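Local coordinates for protein amide synthase (PDB 1L5A) that probably catalyses amide bond formation as a nonribosomal peptide synthetase condensation enzyme of vibriobactin biosynthesis, at residues M1-K6 with R310-Q315; M261-S266 with G273-S278. All blocks are in the same frame, centred on the assembly; numbering follows the deposited sequence.

In the fold
Interaction 1 lies towards the surface, where the N-terminal segment 1-6 meets the start of helix 313-319; interaction 2 is buried closer to the centre of the chain and joins the two ends of the loop between strands 255-260 and 277-282. Their centres are about 11 Å apart, and segment 273-278, part of interaction 2, also touches segment 310-315 of interaction 1. Both use an arginine with something over one face, an alanine methyl in interaction 1 and a methionine sulfur in interaction 2. Interaction 1 has no hydrogen bond across its segments, and its R312-E314 salt bridge lies within one of them; interaction 2 adds a backbone carbonyl and a bridging water, and its arginine also pairs with D130 outside the segments.

Interaction 1 of 2, residues M1-K6 with R310-Q315; sequences MLLAQK and RYRIEQ
L3 and A4 carry the N-terminal side of this contact, one lying on the start of helix 313-319 and the other on the guanidinium of R312. The leucine side chain leaves the backbone with CG anti to N (chi1 -178°), and from there its CD2 branch reaches R312 CB at 3.6 Å and Q315 N at 3.8 Å. Its CG meets E314 CB at 3.9 Å as the L3 and E314 side chains slide past each other in opposite directions. A4 presents its methyl to one face of the R312 guanidinium, with CB about 3.0 Å above the plane and displaced toward the rim.

R312 occupies the N-cap position of the helix, and its chain bends at chi2 and chi3. A salt bridge within the same segment steadies the group: R312 NH1 to E314 OE1 is 2.9 Å, donated to the syn lone pair of the carboxylate and tilted 17° from the guanidinium plane. R312 NH2 turns to backbone oxygens of 273-278, chiefly V276 O, though that separation is too short to be taken literally. No hydrogen bond joins 1-6 to 310-315, so the junction rests on van der Waals packing, of leucine on aliphatic carbons and of a methyl on the guanidinium face.

This packing brings the N-terminal lead into helix 6-14 against the C-terminal half of the chain, an arrangement consistent with the two-lobed condensation-domain fold.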
# COMPACT_ATOMS: atom_id res chain seq x y z
N MET A 1 -12.66 21.61 -9.27
CA MET A 1 -12.65 21.96 -7.82
C MET A 1 -12.84 20.70 -6.97
O MET A 1 -13.65 19.84 -7.29
CB MET A 1 -13.77 22.94 -7.50
CG MET A 1 -13.71 23.50 -6.10
SD MET A 1 -15.10 24.58 -5.70
CE MET A 1 -14.90 25.96 -6.81
N LEU A 2 -12.06 20.60 -5.90
CA LEU A 2 -12.12 19.46 -4.99
C LEU A 2 -13.29 19.55 -4.00
O LEU A 2 -13.62 20.64 -3.52
CB LEU A 2 -10.82 19.36 -4.20
CG LEU A 2 -9.53 19.01 -4.95
CD1 LEU A 2 -8.33 19.18 -4.00
CD2 LEU A 2 -9.64 17.58 -5.49
N LEU A 3 -13.90 18.42 -3.69
CA LEU A 3 -15.00 18.41 -2.74
C LEU A 3 -14.68 19.30 -1.53
O LEU A 3 -15.50 20.12 -1.11
CB LEU A 3 -15.28 16.98 -2.29
CG LEU A 3 -16.45 16.82 -1.33
CD1 LEU A 3 -17.74 17.35 -1.97
CD2 LEU A 3 -16.57 15.36 -0.97
N ALA A 4 -13.48 19.14 -0.98
CA ALA A 4 -13.07 19.93 0.17
C ALA A 4 -13.10 21.46 -0.07
O ALA A 4 -13.17 22.24 0.89
CB ALA A 4 -11.67 19.50 0.64
N GLN A 5 -13.04 21.89 -1.33
CA GLN A 5 -13.08 23.33 -1.64
C GLN A 5 -14.51 23.85 -1.84
O GLN A 5 -14.76 25.04 -1.64
CB GLN A 5 -12.27 23.64 -2.91
CG GLN A 5 -10.77 23.34 -2.81
CD GLN A 5 -10.03 23.45 -4.14
OE1 GLN A 5 -10.33 22.74 -5.09
NE2 GLN A 5 -9.06 24.35 -4.20
N LYS A 6 -15.43 22.96 -2.22
CA LYS A 6 -16.82 23.35 -2.46
C LYS A 6 -17.47 24.15 -1.30
O LYS A 6 -18.00 25.23 -1.51
CB LYS A 6 -17.68 22.11 -2.75
CG LYS A 6 -17.27 21.29 -3.98
CD LYS A 6 -17.97 21.73 -5.26
CE LYS A 6 -17.42 21.02 -6.52
NZ LYS A 6 -17.71 19.55 -6.61
N ARG A 310 -8.85 10.17 4.77
CA ARG A 310 -8.83 10.82 3.47
C ARG A 310 -10.23 10.90 2.89
O ARG A 310 -10.45 11.57 1.86
CB ARG A 310 -7.89 10.04 2.53
CG ARG A 310 -7.67 10.67 1.18
CD ARG A 310 -6.44 10.12 0.49
NE ARG A 310 -6.07 10.94 -0.66
CZ ARG A 310 -4.85 10.99 -1.19
NH1 ARG A 310 -3.87 10.25 -0.68
NH2 ARG A 310 -4.61 11.76 -2.23
N TYR A 311 -11.17 10.21 3.53
CA TYR A 311 -12.57 10.23 3.07
C TYR A 311 -13.13 11.57 3.59
O TYR A 311 -13.13 11.85 4.78
CB TYR A 311 -13.35 9.03 3.65
CG TYR A 311 -14.62 8.67 2.90
CD1 TYR A 311 -14.57 8.03 1.65
CD2 TYR A 311 -15.88 8.98 3.43
CE1 TYR A 311 -15.74 7.72 0.96
CE2 TYR A 311 -17.04 8.68 2.75
CZ TYR A 311 -16.98 8.05 1.51
OH TYR A 311 -18.16 7.78 0.85
N ARG A 312 -13.56 12.41 2.67
CA ARG A 312 -14.09 13.72 3.02
C ARG A 312 -15.35 13.73 3.90
O ARG A 312 -16.33 13.03 3.63
CB ARG A 312 -14.35 14.51 1.73
CG ARG A 312 -13.08 15.01 1.05
CD ARG A 312 -12.86 16.43 1.46
NE ARG A 312 -11.65 16.64 2.25
CZ ARG A 312 -11.57 17.53 3.24
NH1 ARG A 312 -12.62 18.26 3.56
NH2 ARG A 312 -10.44 17.68 3.90
N ILE A 313 -15.30 14.54 4.95
CA ILE A 313 -16.42 14.66 5.86
C ILE A 313 -17.64 15.17 5.08
O ILE A 313 -18.78 14.83 5.40
CB ILE A 313 -16.10 15.63 7.03
CG1 ILE A 313 -17.24 15.62 8.05
CG2 ILE A 313 -15.87 17.05 6.50
CD1 ILE A 313 -17.28 14.38 8.92
N GLU A 314 -17.41 15.99 4.05
CA GLU A 314 -18.52 16.50 3.26
C GLU A 314 -19.20 15.32 2.63
O GLU A 314 -20.43 15.28 2.50
CB GLU A 314 -18.03 17.45 2.15
CG GLU A 314 -17.41 18.76 2.63
CD GLU A 314 -15.97 18.61 3.09
OE1 GLU A 314 -15.38 17.54 2.85
OE2 GLU A 314 -15.42 19.58 3.67
N GLN A 315 -18.39 14.34 2.23
CA GLN A 315 -18.89 13.12 1.59
C GLN A 315 -19.67 12.33 2.64
O GLN A 315 -20.76 11.84 2.36
CB GLN A 315 -17.72 12.26 1.06
CG GLN A 315 -18.18 11.01 0.32
CD GLN A 315 -19.03 11.38 -0.87
OE1 GLN A 315 -18.58 12.12 -1.75
NE2 GLN A 315 -20.26 10.89 -0.90

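Interaction 2 of 2, residues M261-S266 with G273-S278; sequences MNRWGS and GLMVNS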
# COMPACT_ATOMS: atom_id res chain seq x y z
N MET A 261 -4.75 16.37 9.17
CA MET A 261 -4.03 17.09 8.11
C MET A 261 -4.18 16.47 6.71
O MET A 261 -4.28 17.20 5.71
CB MET A 261 -2.54 17.19 8.48
CG MET A 261 -2.26 17.87 9.81
SD MET A 261 -3.16 19.43 9.94
CE MET A 261 -4.17 19.18 11.39
N ASN A 262 -4.20 15.14 6.65
CA ASN A 262 -4.36 14.46 5.38
C ASN A 262 -3.10 14.66 4.50
O ASN A 262 -3.18 14.72 3.28
CB ASN A 262 -5.61 15.00 4.70
CG ASN A 262 -6.32 13.96 3.88
OD1 ASN A 262 -6.35 12.78 4.22
ND2 ASN A 262 -6.92 14.39 2.78
N ARG A 263 -1.93 14.76 5.15
CA ARG A 263 -0.64 14.94 4.48
C ARG A 263 0.16 13.64 4.64
O ARG A 263 1.10 13.38 3.91
CB ARG A 263 0.18 16.05 5.14
CG ARG A 263 -0.49 17.41 5.23
CD ARG A 263 -0.36 18.16 3.94
NE ARG A 263 -1.17 19.36 3.95
CZ ARG A 263 -1.08 20.33 3.04
NH1 ARG A 263 -0.20 20.24 2.05
NH2 ARG A 263 -1.92 21.36 3.09
N TRP A 264 -0.24 12.85 5.63
CA TRP A 264 0.41 11.58 5.95
C TRP A 264 0.51 10.60 4.78
O TRP A 264 -0.50 10.23 4.18
CB TRP A 264 -0.32 10.93 7.12
CG TRP A 264 0.27 9.65 7.57
CD1 TRP A 264 1.58 9.29 7.52
CD2 TRP A 264 -0.43 8.57 8.17
NE1 TRP A 264 1.75 8.04 8.06
CE2 TRP A 264 0.53 7.57 8.47
CE3 TRP A 264 -1.77 8.33 8.50
CZ2 TRP A 264 0.19 6.35 9.07
CZ3 TRP A 264 -2.11 7.12 9.10
CH2 TRP A 264 -1.13 6.15 9.38
N GLY A 265 1.73 10.20 4.46
CA GLY A 265 1.95 9.28 3.36
C GLY A 265 1.53 9.78 1.99
O GLY A 265 1.45 8.99 1.06
N SER A 266 1.30 11.08 1.84
CA SER A 266 0.86 11.62 0.56
C SER A 266 1.77 12.67 -0.05
O SER A 266 2.55 13.34 0.64
CB SER A 266 -0.54 12.22 0.72
OG SER A 266 -0.89 13.01 -0.41
N GLY A 273 -1.53 23.48 0.05
CA GLY A 273 -2.87 23.55 -0.49
C GLY A 273 -3.92 23.27 0.58
O GLY A 273 -3.62 23.33 1.77
N LEU A 274 -5.14 22.95 0.15
CA LEU A 274 -6.21 22.64 1.08
C LEU A 274 -6.43 21.14 1.18
O LEU A 274 -6.89 20.49 0.23
CB LEU A 274 -7.52 23.32 0.65
CG LEU A 274 -8.75 22.85 1.45
CD1 LEU A 274 -8.45 23.00 2.95
CD2 LEU A 274 -9.99 23.66 1.06
N MET A 275 -6.12 20.57 2.33
CA MET A 275 -6.33 19.14 2.48
C MET A 275 -6.91 18.73 3.83
O MET A 275 -7.42 17.63 3.98
CB MET A 275 -5.01 18.38 2.23
CG MET A 275 -4.49 18.42 0.80
SD MET A 275 -3.34 19.79 0.45
CE MET A 275 -3.15 19.56 -1.32
N VAL A 276 -6.83 19.63 4.82
CA VAL A 276 -7.31 19.32 6.15
C VAL A 276 -8.76 18.82 6.13
O VAL A 276 -9.59 19.29 5.35
CB VAL A 276 -7.12 20.56 7.10
CG1 VAL A 276 -8.06 21.71 6.72
CG2 VAL A 276 -7.35 20.15 8.51
N ASN A 277 -9.05 17.84 6.98
CA ASN A 277 -10.38 17.24 7.03
C ASN A 277 -10.81 17.13 8.48
O ASN A 277 -10.05 16.69 9.35
CB ASN A 277 -10.30 15.85 6.37
CG ASN A 277 -11.67 15.22 6.14
OD1 ASN A 277 -12.66 15.91 5.93
ND2 ASN A 277 -11.70 13.89 6.12
N SER A 278 -12.04 17.56 8.75
CA SER A 278 -12.59 17.53 10.10
C SER A 278 -13.29 16.21 10.36
O SER A 278 -14.21 15.82 9.65
CB SER A 278 -13.60 18.67 10.27
OG SER A 278 -12.98 19.92 10.06
O HOH W 1 -8.86 16.53 1.78
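R263 NH2 has two polar partners, G273 O across the contact through a weak bond and D130 OD1 through a salt bridge. The distance from R263 NH2 to G273 O is 2.9 Å, but the N-H...O angle of 123° makes it a strongly bent bond. On the other terminal nitrogen, NH1 donates to A268 O, in the loop between the two segments. The side chain of M275 crosses that of R263 at about a right angle, laying its sulfur over one face of the guanidinium: SD sits 3.2 Å above the plane, offset toward the rim, and 3.4 Å from R263 NH2. M275 gets there with its chain bent at chi2 (92°).

N262 CB lies 3.3 Å from the backbone oxygen of M275. A water links the pair, donating to M275 O at 2.9 Å and accepting a weak bond from N262 ND2 at 3.1 Å. Nearer the strands the chains run close, M261 and V276 being 4.4 Å apart at CA, and M261 CE brushes V276 CG2 in a loose apolar touch, just short of where strands 255-260 and 277-282 pair. At the far end a type II turn from R263 to S266 reverses the chain and carries W264 to the second subunit.

D130, the aspartate of the HHxxxDG signature, also accepts from M275 N and V276 N through OD2, so the buried guanidinium and two backbone amides converge on one carboxylate, which ties the signature to both segments and is consistent with a structural role for the R263-D130 pair.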